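Local structure of uncharacterized protein (Pyrobaculum aerophilum, 2ZYZ) at residues 47-50 with 54-57; 23-28 with 43-48; 87-90 with 96-99; 59-62 with 66-69. The protein is probably a structural subunit of a splicing endonuclease and may bind nucleic acid, though its own role has not been characterised. All coordinates share one frame; numbering follows the deposited sequence.

Interaction 1 (47-50 with 54-57)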
ATOM      1  N   ILE C  47      -7.037  24.815  -2.492  1.00 25.97           N
ATOM      2  CA  ILE C  47      -6.335  25.084  -3.732  1.00 23.24           C
ATOM      3  C   ILE C  47      -5.785  26.507  -3.789  1.00 22.86           C
ATOM      4  O   ILE C  47      -6.479  27.415  -3.553  1.00 21.86           O
ATOM      5  CB  ILE C  47      -7.220  24.834  -4.928  1.00 23.98           C
ATOM      6  CG1 ILE C  47      -7.799  23.430  -4.893  1.00 21.94           C
ATOM      7  CG2 ILE C  47      -6.479  25.059  -6.149  1.00 23.85           C
ATOM      8  CD1 ILE C  47      -8.745  23.153  -5.896  1.00 23.58           C
ATOM      9  N   PHE C  48      -4.513  26.640  -4.083  1.00 20.27           N
ATOM     10  CA  PHE C  48      -3.904  27.946  -4.171  1.00 20.16           C
ATOM     11  C   PHE C  48      -2.736  27.957  -5.133  1.00 21.11           C
ATOM     12  O   PHE C  48      -2.283  26.945  -5.489  1.00 19.67           O
ATOM     13  CB  PHE C  48      -3.481  28.506  -2.834  1.00 20.93           C
ATOM     14  CG  PHE C  48      -2.463  27.696  -2.126  1.00 20.68           C
ATOM     15  CD1 PHE C  48      -1.136  27.977  -2.240  1.00 19.17           C
ATOM     16  CD2 PHE C  48      -2.830  26.652  -1.312  1.00 21.48           C
ATOM     17  CE1 PHE C  48      -0.240  27.269  -1.591  1.00 20.00           C
ATOM     18  CE2 PHE C  48      -1.891  25.959  -0.663  1.00 20.61           C
ATOM     19  CZ  PHE C  48      -0.585  26.265  -0.833  1.00 20.39           C
ATOM     20  N   ILE C  49      -2.309  29.140  -5.542  1.00 21.50           N
ATOM     21  CA  ILE C  49      -1.134  29.310  -6.367  1.00 20.74           C
ATOM     22  C   ILE C  49      -0.065  29.945  -5.531  1.00 20.99           C
ATOM     23  O   ILE C  49      -0.332  30.889  -4.857  1.00 20.50           O
ATOM     24  CB  ILE C  49      -1.423  30.233  -7.560  1.00 21.35           C
ATOM     25  CG1 ILE C  49      -2.553  29.666  -8.377  1.00 20.03           C
ATOM     26  CG2 ILE C  49      -0.179  30.404  -8.442  1.00 22.34           C
ATOM     27  CD1 ILE C  49      -3.080  30.518  -9.397  1.00 24.89           C
ATOM     28  N   ALA C  50       1.153  29.436  -5.612  1.00 21.22           N
ATOM     29  CA  ALA C  50       2.269  30.048  -4.948  1.00 21.27           C
ATOM     30  C   ALA C  50       3.465  29.996  -5.858  1.00 23.69           C
ATOM     31  O   ALA C  50       3.483  29.248  -6.758  1.00 22.03           O
ATOM     32  CB  ALA C  50       2.565  29.403  -3.705  1.00 22.50           C
ATOM     33  N   GLU C  54       9.056  29.119 -10.360  1.00 34.32           N
ATOM     34  CA  GLU C  54       7.887  29.253 -11.202  1.00 32.38           C
ATOM     35  C   GLU C  54       6.651  29.286 -10.322  1.00 29.71           C
ATOM     36  O   GLU C  54       6.774  29.189  -9.153  1.00 28.23           O
ATOM     37  CB  GLU C  54       7.820  28.181 -12.278  1.00 33.10           C
ATOM     38  CG  GLU C  54       8.059  26.773 -11.862  1.00 35.71           C
ATOM     39  CD  GLU C  54       8.028  25.717 -13.052  1.00 35.98           C
ATOM     40  OE1 GLU C  54       7.401  25.906 -14.107  1.00 40.45           O
ATOM     41  OE2 GLU C  54       8.622  24.643 -12.910  1.00 42.31           O
ATOM     42  N   ARG C  55       5.488  29.483 -10.900  1.00 26.95           N
ATOM     43  CA  ARG C  55       4.240  29.297 -10.181  1.00 25.80           C
ATOM     44  C   ARG C  55       3.741  27.878 -10.227  1.00 23.69           C
ATOM     45  O   ARG C  55       3.767  27.256 -11.241  1.00 23.02           O
ATOM     46  CB  ARG C  55       3.162  30.206 -10.730  1.00 26.01           C
ATOM     47  CG  ARG C  55       3.612  31.620 -10.846  1.00 29.61           C
ATOM     48  CD  ARG C  55       2.507  32.568 -10.986  1.00 32.76           C
ATOM     49  NE  ARG C  55       2.874  33.897 -10.542  1.00 34.27           N
ATOM     50  CZ  ARG C  55       2.113  34.961 -10.784  1.00 34.57           C
ATOM     51  NH1 ARG C  55       2.485  36.134 -10.371  1.00 32.88           N
ATOM     52  NH2 ARG C  55       0.963  34.824 -11.410  1.00 31.18           N
ATOM     53  N   TYR C  56       3.262  27.408  -9.090  1.00 22.90           N
ATOM     54  CA  TYR C  56       2.679  26.095  -8.984  1.00 22.81           C
ATOM     55  C   TYR C  56       1.247  26.160  -8.467  1.00 20.99           C
ATOM     56  O   TYR C  56       0.916  27.023  -7.760  1.00 21.01           O
ATOM     57  CB  TYR C  56       3.472  25.242  -8.010  1.00 24.20           C
ATOM     58  CG  TYR C  56       4.975  25.084  -8.222  1.00 27.03           C
ATOM     59  CD1 TYR C  56       5.833  25.982  -7.691  1.00 28.45           C
ATOM     60  CD2 TYR C  56       5.503  24.004  -8.858  1.00 29.03           C
ATOM     61  CE1 TYR C  56       7.117  25.872  -7.833  1.00 30.39           C
ATOM     62  CE2 TYR C  56       6.842  23.885  -9.006  1.00 30.33           C
ATOM     63  CZ  TYR C  56       7.643  24.834  -8.467  1.00 29.76           C
ATOM     64  OH  TYR C  56       9.014  24.811  -8.519  1.00 31.04           O
ATOM     65  N   LEU C  57       0.456  25.177  -8.818  1.00 19.60           N
ATOM     66  CA  LEU C  57      -0.827  25.012  -8.244  1.00 19.06           C
ATOM     67  C   LEU C  57      -0.761  23.984  -7.146  1.00 19.31           C
ATOM     68  O   LEU C  57      -0.440  22.870  -7.410  1.00 20.02           O
ATOM     69  CB  LEU C  57      -1.831  24.603  -9.297  1.00 18.79           C
ATOM     70  CG  LEU C  57      -3.285  24.418  -8.920  1.00 21.42           C
ATOM     71  CD1 LEU C  57      -3.875  25.713  -8.542  1.00 23.23           C
ATOM     72  CD2 LEU C  57      -4.013  23.820 -10.044  1.00 21.80           C
TER
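L57 reaches across the hairpin with its CD1 methyl, which lies 3.6 Å from CG2 of I47 and also comes near CG1 of I49. Its CG is anti to the backbone N (chi1 -178°), and this carries the isobutyl group away from its own strand and over the neighbouring one, where CD1 passes above the carbonyl of F48. I49 stands directly across from L57 as a non-hydrogen-bonded antiparallel pair, their CA atoms 4.7 Å apart. The gamma-methyl CG2 of I49 turns the other way, lying 4.1 Å from CB of R55, so its two branches touch R55 and L57, which flank Y56 on the opposing strand. On the F48 and Y56 face, A50 brings only a methyl group. Its main work is done by the backbone: A50 N donates to Y56 O at 3.2 Å, within the carbonyl plane, and Y56 N returns a nearly straight bond (175°) to A50 O at 3.0 Å. Beside this pair, the CA-H groups of I49 and R55 point at Y56 O and A50 O, a weak supplement characteristic of antiparallel sheet. The R55 guanidinium leaves the contact and forms a salt bridge with E51, at the end of strand 47-51, while F58 lies nearly parallel to the F48 ring. A reciprocal pair of amide bonds, one nearly straight and one more bent, therefore sets the register of the 47-51/55-62 hairpin, and the apolar side chains on the I49 and L57 face make its burial favourable, with the charged groups kept at the turn end.

Interaction 2 (23-28 with 43-48)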
ATOM      1  N   VAL C  23      -5.868  25.117  11.126  1.00 29.52           N
ATOM      2  CA  VAL C  23      -4.504  25.041  11.556  1.00 27.06           C
ATOM      3  C   VAL C  23      -3.593  24.180  10.690  1.00 25.79           C
ATOM      4  O   VAL C  23      -2.467  24.489  10.490  1.00 25.87           O
ATOM      5  CB  VAL C  23      -4.363  24.694  13.010  1.00 26.96           C
ATOM      6  CG1 VAL C  23      -4.859  23.362  13.299  1.00 25.91           C
ATOM      7  CG2 VAL C  23      -2.980  24.902  13.453  1.00 27.88           C
ATOM      8  N   LEU C  24      -4.128  23.073  10.229  1.00 24.42           N
ATOM      9  CA  LEU C  24      -3.430  22.201   9.299  1.00 23.73           C
ATOM     10  C   LEU C  24      -3.142  22.898   7.965  1.00 24.26           C
ATOM     11  O   LEU C  24      -2.046  22.852   7.503  1.00 23.85           O
ATOM     12  CB  LEU C  24      -4.161  20.881   9.118  1.00 23.44           C
ATOM     13  CG  LEU C  24      -4.274  20.035  10.353  1.00 21.45           C
ATOM     14  CD1 LEU C  24      -5.029  18.783  10.063  1.00 21.73           C
ATOM     15  CD2 LEU C  24      -2.981  19.748  10.948  1.00 21.50           C
ATOM     16  N   GLN C  25      -4.135  23.522   7.371  1.00 23.90           N
ATOM     17  CA  GLN C  25      -3.890  24.298   6.192  1.00 24.52           C
ATOM     18  C   GLN C  25      -2.870  25.405   6.441  1.00 24.91           C
ATOM     19  O   GLN C  25      -2.036  25.652   5.647  1.00 24.82           O
ATOM     20  CB  GLN C  25      -5.190  24.843   5.630  1.00 24.71           C
ATOM     21  CG  GLN C  25      -6.094  23.746   5.168  1.00 25.97           C
ATOM     22  CD  GLN C  25      -7.176  24.225   4.186  1.00 28.63           C
ATOM     23  OE1 GLN C  25      -6.871  24.780   3.128  1.00 30.14           O
ATOM     24  NE2 GLN C  25      -8.422  24.031   4.544  1.00 28.15           N
ATOM     25  N   GLU C  26      -2.960  26.049   7.582  1.00 24.66           N
ATOM     26  CA  GLU C  26      -2.023  27.088   7.916  1.00 25.09           C
ATOM     27  C   GLU C  26      -0.613  26.572   8.000  1.00 23.62           C
ATOM     28  O   GLU C  26       0.280  27.260   7.668  1.00 24.40           O
ATOM     29  CB  GLU C  26      -2.410  27.880   9.148  1.00 26.12           C
ATOM     30  CG  GLU C  26      -1.811  29.298   9.220  1.00 31.00           C
ATOM     31  CD  GLU C  26      -2.043  30.265   7.986  1.00 36.75           C
ATOM     32  OE1 GLU C  26      -3.147  30.384   7.426  1.00 40.03           O
ATOM     33  OE2 GLU C  26      -1.114  30.977   7.628  1.00 39.60           O
ATOM     34  N   GLN C  27      -0.430  25.334   8.404  1.00 22.30           N
ATOM     35  CA  GLN C  27       0.908  24.744   8.462  1.00 21.19           C
ATOM     36  C   GLN C  27       1.577  24.721   7.077  1.00 20.85           C
ATOM     37  O   GLN C  27       2.752  24.831   6.968  1.00 20.87           O
ATOM     38  CB  GLN C  27       0.848  23.347   9.036  1.00 21.18           C
ATOM     39  CG  GLN C  27       0.607  23.309  10.480  1.00 20.52           C
ATOM     40  CD  GLN C  27       1.808  23.776  11.228  1.00 22.08           C
ATOM     41  OE1 GLN C  27       2.769  23.034  11.379  1.00 23.62           O
ATOM     42  NE2 GLN C  27       1.800  24.975  11.627  1.00 23.29           N
ATOM     43  N   VAL C  28       0.781  24.539   6.048  1.00 20.16           N
ATOM     44  CA  VAL C  28       1.290  24.504   4.704  1.00 20.98           C
ATOM     45  C   VAL C  28       1.768  25.910   4.293  1.00 21.32           C
ATOM     46  O   VAL C  28       2.800  26.053   3.753  1.00 22.00           O
ATOM     47  CB  VAL C  28       0.260  24.014   3.719  1.00 20.91           C
ATOM     48  CG1 VAL C  28       0.766  24.065   2.289  1.00 22.18           C
ATOM     49  CG2 VAL C  28      -0.207  22.642   4.083  1.00 20.10           C
ATOM     50  N   LEU C  43      -7.571  30.005  -4.543  1.00 34.32           N
ATOM     51  CA  LEU C  43      -8.596  29.687  -5.510  1.00 35.71           C
ATOM     52  C   LEU C  43      -9.795  29.044  -4.886  1.00 36.76           C
ATOM     53  O   LEU C  43     -10.870  29.068  -5.406  1.00 36.92           O
ATOM     54  CB  LEU C  43      -8.100  28.791  -6.639  1.00 35.47           C
ATOM     55  CG  LEU C  43      -6.948  29.360  -7.425  1.00 35.37           C
ATOM     56  CD1 LEU C  43      -6.593  28.508  -8.548  1.00 34.13           C
ATOM     57  CD2 LEU C  43      -7.351  30.680  -7.962  1.00 36.36           C
ATOM     58  N   ASP C  44      -9.605  28.499  -3.711  1.00 38.21           N
ATOM     59  CA  ASP C  44     -10.585  27.581  -3.151  1.00 39.20           C
ATOM     60  C   ASP C  44     -10.200  27.082  -1.812  1.00 39.04           C
ATOM     61  O   ASP C  44      -9.106  27.317  -1.320  1.00 39.44           O
ATOM     62  CB  ASP C  44     -10.790  26.390  -4.056  1.00 40.10           C
ATOM     63  CG  ASP C  44     -12.219  26.090  -4.307  1.00 43.18           C
ATOM     64  OD1 ASP C  44     -13.104  26.541  -3.551  1.00 47.02           O
ATOM     65  OD2 ASP C  44     -12.470  25.382  -5.283  1.00 46.20           O
ATOM     66  N   ASP C  45     -11.131  26.395  -1.199  1.00 38.39           N
ATOM     67  CA  ASP C  45     -10.746  25.493  -0.186  1.00 37.69           C
ATOM     68  C   ASP C  45      -9.633  24.631  -0.726  1.00 35.59           C
ATOM     69  O   ASP C  45      -9.828  23.873  -1.618  1.00 36.16           O
ATOM     70  CB  ASP C  45     -11.876  24.562   0.180  1.00 38.96           C
ATOM     71  CG  ASP C  45     -12.096  24.505   1.634  1.00 41.67           C
ATOM     72  OD1 ASP C  45     -12.881  25.338   2.091  1.00 45.83           O
ATOM     73  OD2 ASP C  45     -11.520  23.648   2.319  1.00 43.99           O
ATOM     74  N   LYS C  46      -8.466  24.767  -0.171  1.00 32.65           N
ATOM     75  CA  LYS C  46      -7.431  23.779  -0.361  1.00 30.09           C
ATOM     76  C   LYS C  46      -6.656  23.872  -1.652  1.00 28.11           C
ATOM     77  O   LYS C  46      -5.742  23.125  -1.861  1.00 26.02           O
ATOM     78  CB  LYS C  46      -7.958  22.391  -0.145  1.00 30.12           C
ATOM     79  CG  LYS C  46      -8.001  22.095   1.279  1.00 32.30           C
ATOM     80  CD  LYS C  46      -8.621  20.810   1.568  1.00 37.03           C
ATOM     81  CE  LYS C  46      -9.873  20.528   0.753  1.00 37.14           C
ATOM     82  NZ  LYS C  46     -10.339  19.162   1.114  1.00 38.97           N
ATOM     83  N   ILE C  47      -7.037  24.815  -2.492  1.00 25.97           N
ATOM     84  CA  ILE C  47      -6.335  25.084  -3.732  1.00 23.24           C
ATOM     85  C   ILE C  47      -5.785  26.507  -3.789  1.00 22.86           C
ATOM     86  O   ILE C  47      -6.479  27.415  -3.553  1.00 21.86           O
ATOM     87  CB  ILE C  47      -7.220  24.834  -4.928  1.00 23.98           C
ATOM     88  CG1 ILE C  47      -7.799  23.430  -4.893  1.00 21.94           C
ATOM     89  CG2 ILE C  47      -6.479  25.059  -6.149  1.00 23.85           C
ATOM     90  CD1 ILE C  47      -8.745  23.153  -5.896  1.00 23.58           C
ATOM     91  N   PHE C  48      -4.513  26.640  -4.083  1.00 20.27           N
ATOM     92  CA  PHE C  48      -3.904  27.946  -4.171  1.00 20.16           C
ATOM     93  C   PHE C  48      -2.736  27.957  -5.133  1.00 21.11           C
ATOM     94  O   PHE C  48      -2.283  26.945  -5.489  1.00 19.67           O
ATOM     95  CB  PHE C  48      -3.481  28.506  -2.834  1.00 20.93           C
ATOM     96  CG  PHE C  48      -2.463  27.696  -2.126  1.00 20.68           C
ATOM     97  CD1 PHE C  48      -1.136  27.977  -2.240  1.00 19.17           C
ATOM     98  CD2 PHE C  48      -2.830  26.652  -1.312  1.00 21.48           C
ATOM     99  CE1 PHE C  48      -0.240  27.269  -1.591  1.00 20.00           C
ATOM    100  CE2 PHE C  48      -1.891  25.959  -0.663  1.00 20.61           C
ATOM    101  CZ  PHE C  48      -0.585  26.265  -0.833  1.00 20.39           C
TER
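Q25 projects from helix 23-34 and meets the K46 side chain at about a right angle, its amide oxygen OE1 lying 3.5 Å from CG of K46. This is contact with the lysine's aliphatic root; beyond CG the chain bends at chi3 and takes NZ elsewhere. The Q25 chain is extended beyond CG, which brings the amide up to the hairpin turn. Its NE2 is 3.8 Å from OD2 of D45, too far for a hydrogen bond, and the amide and carboxylate planes are 52° apart. The amide has instead a weak bond from NE2 to the backbone carbonyl of M21. With an alanine here, the aliphatic part of K46 would probably lose its cover from the helix, and the weak tie to M21 would go. One turn further along, V28 presents CG1 to the rim of the F48 ring, near the ring plane and 4.1 Å from CZ. F48 holds its CG between the backbone N and the carbonyl carbon (chi1 61°), which aims the phenyl group at the helix, where F29 meets it too. D45 and K46 are the central residues of a type II turn between strands 38-44 and 47-51. A helix laid over one face of a sheet by apolar side chains, with polar ones at the margin, is the layer packing of alpha/beta/alpha folds.

Interaction 3 (87-90 with 96-99)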
ATOM      1  N   VAL C  87       1.257  20.483  -7.328  1.00 15.91           N
ATOM      2  CA  VAL C  87       1.945  19.964  -6.169  1.00 15.84           C
ATOM      3  C   VAL C  87       0.875  19.633  -5.156  1.00 15.98           C
ATOM      4  O   VAL C  87       0.049  20.433  -4.865  1.00 16.46           O
ATOM      5  CB  VAL C  87       2.933  20.966  -5.549  1.00 17.30           C
ATOM      6  CG1 VAL C  87       3.632  20.402  -4.367  1.00 17.68           C
ATOM      7  CG2 VAL C  87       3.956  21.371  -6.537  1.00 17.19           C
ATOM      8  N   LEU C  88       0.914  18.425  -4.659  1.00 14.82           N
ATOM      9  CA  LEU C  88       0.070  18.002  -3.566  1.00 14.48           C
ATOM     10  C   LEU C  88       0.782  18.258  -2.258  1.00 14.96           C
ATOM     11  O   LEU C  88       1.823  17.783  -2.046  1.00 14.76           O
ATOM     12  CB  LEU C  88      -0.262  16.521  -3.678  1.00 13.75           C
ATOM     13  CG  LEU C  88      -0.936  16.131  -4.964  1.00 14.70           C
ATOM     14  CD1 LEU C  88      -1.109  14.665  -5.131  1.00 12.84           C
ATOM     15  CD2 LEU C  88      -2.140  16.923  -5.259  1.00 16.43           C
ATOM     16  N   ALA C  89       0.167  19.014  -1.381  1.00 14.52           N
ATOM     17  CA  ALA C  89       0.761  19.274  -0.117  1.00 13.95           C
ATOM     18  C   ALA C  89       0.114  18.343   0.886  1.00 14.94           C
ATOM     19  O   ALA C  89      -0.985  18.532   1.218  1.00 15.48           O
ATOM     20  CB  ALA C  89       0.514  20.691   0.280  1.00 14.11           C
ATOM     21  N   LEU C  90       0.854  17.367   1.360  1.00 13.99           N
ATOM     22  CA  LEU C  90       0.315  16.369   2.260  1.00 14.10           C
ATOM     23  C   LEU C  90       0.563  16.720   3.708  1.00 15.30           C
ATOM     24  O   LEU C  90       1.662  16.923   4.069  1.00 14.91           O
ATOM     25  CB  LEU C  90       0.927  15.018   1.980  1.00 14.59           C
ATOM     26  CG  LEU C  90       1.017  14.610   0.512  1.00 12.99           C
ATOM     27  CD1 LEU C  90       1.659  13.322   0.344  1.00 15.03           C
ATOM     28  CD2 LEU C  90      -0.186  14.632  -0.188  1.00 14.52           C
ATOM     29  N   THR C  96       2.784  18.101  10.023  1.00 18.31           N
ATOM     30  CA  THR C  96       3.979  17.933   9.227  1.00 18.64           C
ATOM     31  C   THR C  96       3.615  17.880   7.742  1.00 17.22           C
ATOM     32  O   THR C  96       2.704  17.218   7.381  1.00 17.71           O
ATOM     33  CB  THR C  96       4.747  16.687   9.632  1.00 19.40           C
ATOM     34  OG1 THR C  96       5.102  16.747  10.993  1.00 22.57           O
ATOM     35  CG2 THR C  96       5.975  16.547   8.878  1.00 21.55           C
ATOM     36  N   VAL C  97       4.359  18.601   6.917  1.00 16.76           N
ATOM     37  CA  VAL C  97       4.027  18.777   5.539  1.00 16.83           C
ATOM     38  C   VAL C  97       5.046  18.141   4.591  1.00 16.89           C
ATOM     39  O   VAL C  97       6.200  18.335   4.751  1.00 18.11           O
ATOM     40  CB  VAL C  97       3.863  20.251   5.153  1.00 17.19           C
ATOM     41  CG1 VAL C  97       3.310  20.341   3.785  1.00 18.58           C
ATOM     42  CG2 VAL C  97       2.992  20.959   6.105  1.00 15.82           C
ATOM     43  N   THR C  98       4.568  17.377   3.640  1.00 16.63           N
ATOM     44  CA  THR C  98       5.379  16.697   2.647  1.00 17.73           C
ATOM     45  C   THR C  98       4.793  16.980   1.282  1.00 17.36           C
ATOM     46  O   THR C  98       3.632  16.965   1.160  1.00 19.35           O
ATOM     47  CB  THR C  98       5.300  15.169   2.864  1.00 18.27           C
ATOM     48  OG1 THR C  98       5.716  14.863   4.175  1.00 19.60           O
ATOM     49  CG2 THR C  98       6.211  14.428   1.907  1.00 19.10           C
ATOM     50  N   TYR C  99       5.595  17.239   0.262  1.00 15.90           N
ATOM     51  CA  TYR C  99       5.058  17.588  -1.063  1.00 15.87           C
ATOM     52  C   TYR C  99       5.353  16.543  -2.147  1.00 15.25           C
ATOM     53  O   TYR C  99       6.421  16.015  -2.203  1.00 16.29           O
ATOM     54  CB  TYR C  99       5.527  18.963  -1.549  1.00 16.58           C
ATOM     55  CG  TYR C  99       5.403  20.094  -0.537  1.00 16.49           C
ATOM     56  CD1 TYR C  99       6.394  20.349   0.349  1.00 19.14           C
ATOM     57  CD2 TYR C  99       4.291  20.871  -0.478  1.00 17.34           C
ATOM     58  CE1 TYR C  99       6.295  21.372   1.242  1.00 17.71           C
ATOM     59  CE2 TYR C  99       4.177  21.858   0.401  1.00 15.01           C
ATOM     60  CZ  TYR C  99       5.177  22.138   1.264  1.00 17.14           C
ATOM     61  OH  TYR C  99       5.041  23.142   2.169  1.00 17.44           O
TER
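Y99 sets its ring beside the small side chain of A89, whose CB lies 3.8 Å from CE2. The methyl makes a low spot on the strand, and the ring fills it from across the pair, while V87 forms the bump before it: CG1 of V87 rests 3.7 Å from CB of Y99, at the root of the ring. Y99 has CG anti to its carbonyl carbon (chi1 -48°), and this torsion brings the ring alongside A89, which it meets obliquely. On the other face, L90 arches over the backbone opposite, CB standing 3.4 Å from O of T98, with its CB and that of T98 level with each other. Between the faces, L90 N donates to T98 O at 2.8 Å and T98 N to L90 O at 3.0 Å, fixing the register. CA-H groups of Y99 and V97 add weak contacts to the carbonyls of L88 and L90. The Y99 hydroxyl is hydrogen-bonded to D31 of helix 23-34, whose V28 also presses on A89 and V97. This hairpin thus lies with its A89 and Y99 face under that helix, strand 86-91 flanked by strand 55-62, while the Y99 backbone bonds to a neighbouring subunit.

Interaction 4 (59-62 with 66-69)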
ATOM      1  N   TYR C  59      -2.453  21.790  -3.989  1.00 17.22           N
ATOM      2  CA  TYR C  59      -3.665  21.188  -3.471  1.00 17.61           C
ATOM      3  C   TYR C  59      -3.337  20.506  -2.155  1.00 16.97           C
ATOM      4  O   TYR C  59      -2.459  19.696  -2.085  1.00 16.24           O
ATOM      5  CB  TYR C  59      -4.261  20.216  -4.480  1.00 18.74           C
ATOM      6  CG  TYR C  59      -5.522  19.541  -4.048  1.00 19.78           C
ATOM      7  CD1 TYR C  59      -6.601  20.258  -3.662  1.00 21.08           C
ATOM      8  CD2 TYR C  59      -5.625  18.185  -4.039  1.00 22.62           C
ATOM      9  CE1 TYR C  59      -7.724  19.670  -3.281  1.00 22.90           C
ATOM     10  CE2 TYR C  59      -6.763  17.583  -3.634  1.00 24.06           C
ATOM     11  CZ  TYR C  59      -7.801  18.343  -3.261  1.00 23.33           C
ATOM     12  OH  TYR C  59      -8.899  17.753  -2.867  1.00 24.39           O
ATOM     13  N   VAL C  60      -4.044  20.856  -1.100  1.00 16.15           N
ATOM     14  CA  VAL C  60      -3.713  20.410   0.214  1.00 16.43           C
ATOM     15  C   VAL C  60      -4.511  19.146   0.517  1.00 16.94           C
ATOM     16  O   VAL C  60      -5.679  19.159   0.342  1.00 17.23           O
ATOM     17  CB  VAL C  60      -4.066  21.472   1.291  1.00 17.06           C
ATOM     18  CG1 VAL C  60      -3.914  20.932   2.611  1.00 17.24           C
ATOM     19  CG2 VAL C  60      -3.239  22.662   1.134  1.00 18.71           C
ATOM     20  N   MET C  61      -3.843  18.098   0.974  1.00 15.18           N
ATOM     21  CA  MET C  61      -4.460  16.867   1.370  1.00 16.88           C
ATOM     22  C   MET C  61      -4.111  16.534   2.804  1.00 16.86           C
ATOM     23  O   MET C  61      -2.986  16.351   3.120  1.00 16.41           O
ATOM     24  CB  MET C  61      -4.004  15.735   0.451  1.00 15.22           C
ATOM     25  CG  MET C  61      -4.425  15.951  -0.932  1.00 18.76           C
ATOM     26  SD  MET C  61      -4.010  14.659  -2.077  1.00 19.58           S
ATOM     27  CE  MET C  61      -4.968  13.295  -1.515  1.00 20.91           C
ATOM     28  N   VAL C  62      -5.114  16.470   3.654  1.00 15.22           N
ATOM     29  CA  VAL C  62      -4.954  16.100   5.042  1.00 15.43           C
ATOM     30  C   VAL C  62      -5.044  14.582   5.306  1.00 12.38           C
ATOM     31  O   VAL C  62      -5.879  13.938   4.798  1.00 14.75           O
ATOM     32  CB  VAL C  62      -5.952  16.895   5.930  1.00 15.92           C
ATOM     33  CG1 VAL C  62      -5.944  16.428   7.330  1.00 16.10           C
ATOM     34  CG2 VAL C  62      -5.626  18.334   5.867  1.00 19.58           C
ATOM     35  N   GLU C  66     -10.212  11.582   2.576  1.00 21.87           N
ATOM     36  CA  GLU C  66     -10.205  11.023   1.251  1.00 23.62           C
ATOM     37  C   GLU C  66     -10.776  11.968   0.223  1.00 24.30           C
ATOM     38  O   GLU C  66     -11.645  12.697   0.504  1.00 25.38           O
ATOM     39  CB  GLU C  66     -11.015   9.736   1.253  1.00 25.62           C
ATOM     40  CG  GLU C  66     -10.778   8.860   0.137  1.00 30.62           C
ATOM     41  CD  GLU C  66     -10.239   7.545   0.572  1.00 35.05           C
ATOM     42  OE1 GLU C  66      -9.297   7.540   1.347  1.00 38.45           O
ATOM     43  OE2 GLU C  66     -10.818   6.538   0.196  1.00 40.09           O
ATOM     44  N   VAL C  67     -10.259  11.916  -0.999  1.00 23.13           N
ATOM     45  CA  VAL C  67     -10.779  12.757  -2.075  1.00 24.21           C
ATOM     46  C   VAL C  67     -11.017  11.925  -3.329  1.00 23.35           C
ATOM     47  O   VAL C  67     -10.146  11.156  -3.737  1.00 23.41           O
ATOM     48  CB  VAL C  67      -9.817  13.911  -2.407  1.00 25.25           C
ATOM     49  CG1 VAL C  67      -9.327  14.576  -1.131  1.00 27.40           C
ATOM     50  CG2 VAL C  67      -8.648  13.403  -3.237  1.00 25.61           C
ATOM     51  N   THR C  68     -12.190  12.068  -3.943  1.00 22.39           N
ATOM     52  CA  THR C  68     -12.484  11.276  -5.107  1.00 22.12           C
ATOM     53  C   THR C  68     -11.460  11.390  -6.238  1.00 21.72           C
ATOM     54  O   THR C  68     -10.812  12.337  -6.406  1.00 21.08           O
ATOM     55  CB  THR C  68     -13.850  11.602  -5.701  1.00 22.49           C
ATOM     56  OG1 THR C  68     -13.789  12.861  -6.293  1.00 22.40           O
ATOM     57  CG2 THR C  68     -14.936  11.579  -4.657  1.00 24.57           C
ATOM     58  N   ILE C  69     -11.381  10.385  -7.072  1.00 22.62           N
ATOM     59  CA  ILE C  69     -10.532  10.486  -8.200  1.00 22.68           C
ATOM     60  C   ILE C  69     -10.912  11.622  -9.145  1.00 22.85           C
ATOM     61  O   ILE C  69     -10.087  12.283  -9.704  1.00 20.94           O
ATOM     62  CB  ILE C  69     -10.356   9.152  -8.914  1.00 23.51           C
ATOM     63  CG1 ILE C  69      -9.241   9.235  -9.936  1.00 24.31           C
ATOM     64  CG2 ILE C  69     -11.625   8.654  -9.498  1.00 23.00           C
ATOM     65  CD1 ILE C  69      -7.988   9.555  -9.310  1.00 28.29           C
TER
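V67 pushes both of its methyl groups back toward strand 55-62, meeting a tyrosine hydroxyl with one and a methionine methyl with the other. CG1 lies 3.6 Å from OH of Y59, a van der Waals touch at the far end of the phenol, and the two side chains approach from opposite directions. CG2 sits 4.1 Å from CE of M61, whose chain crosses the valine at about a right angle. M61 gets there by a bend at its thioether (chi3 66°), which turns CE toward the loop. With chi1 of V67 at -46°, CG1 is anti to the carbonyl carbon and CG2 lies between that carbon and the backbone N, spreading the branches so that each takes a different partner. All three residues are buried, and these two methyl contacts, one of them to a hydroxyl oxygen, are the whole of the close contact; no hydrogen bond joins the two segments. The rest is looser. The CB of E66 points away from the strand, and its carboxylate turns outside the contact, to a salt bridge with a basic side chain of a neighbouring subunit. T68 is exposed at the N-cap position of helix 69-81, where its OG1 is hydrogen-bonded to OG1 of T71. The backbone of V67 bonds to another chain, and M61 packs on that chain's backbone, placing the loop in a subunit interface. Strand 55-62, this loop, helix 69-81 and the parallel neighbouring strand 86-91 make up a beta-alpha-beta crossover, and V67 fastens its first connection to the strand just left.

How the interactions relate
Along the chain the order is interaction 2, interaction 1, interaction 4, interaction 3, the first two sharing I47 and F48. All four reach one five-stranded mixed sheet, their centres 11 to 16 Å apart. Interactions 1 and 3 each lie in a hairpin, joined where 55-62 runs parallel to 86-91; interaction 4 lies along the same strand 55-62, across the chain's centre from interaction 1. Interaction 2 lays helix 23-34 on one face, reaching interaction 3 through V28 and A89, while helix 69-81 packs on the other. The three layers and strand order 1-2-3-4-5 fit the restriction endonuclease-like fold of splicing endonucleases, consistent with a structural subunit of that enzyme.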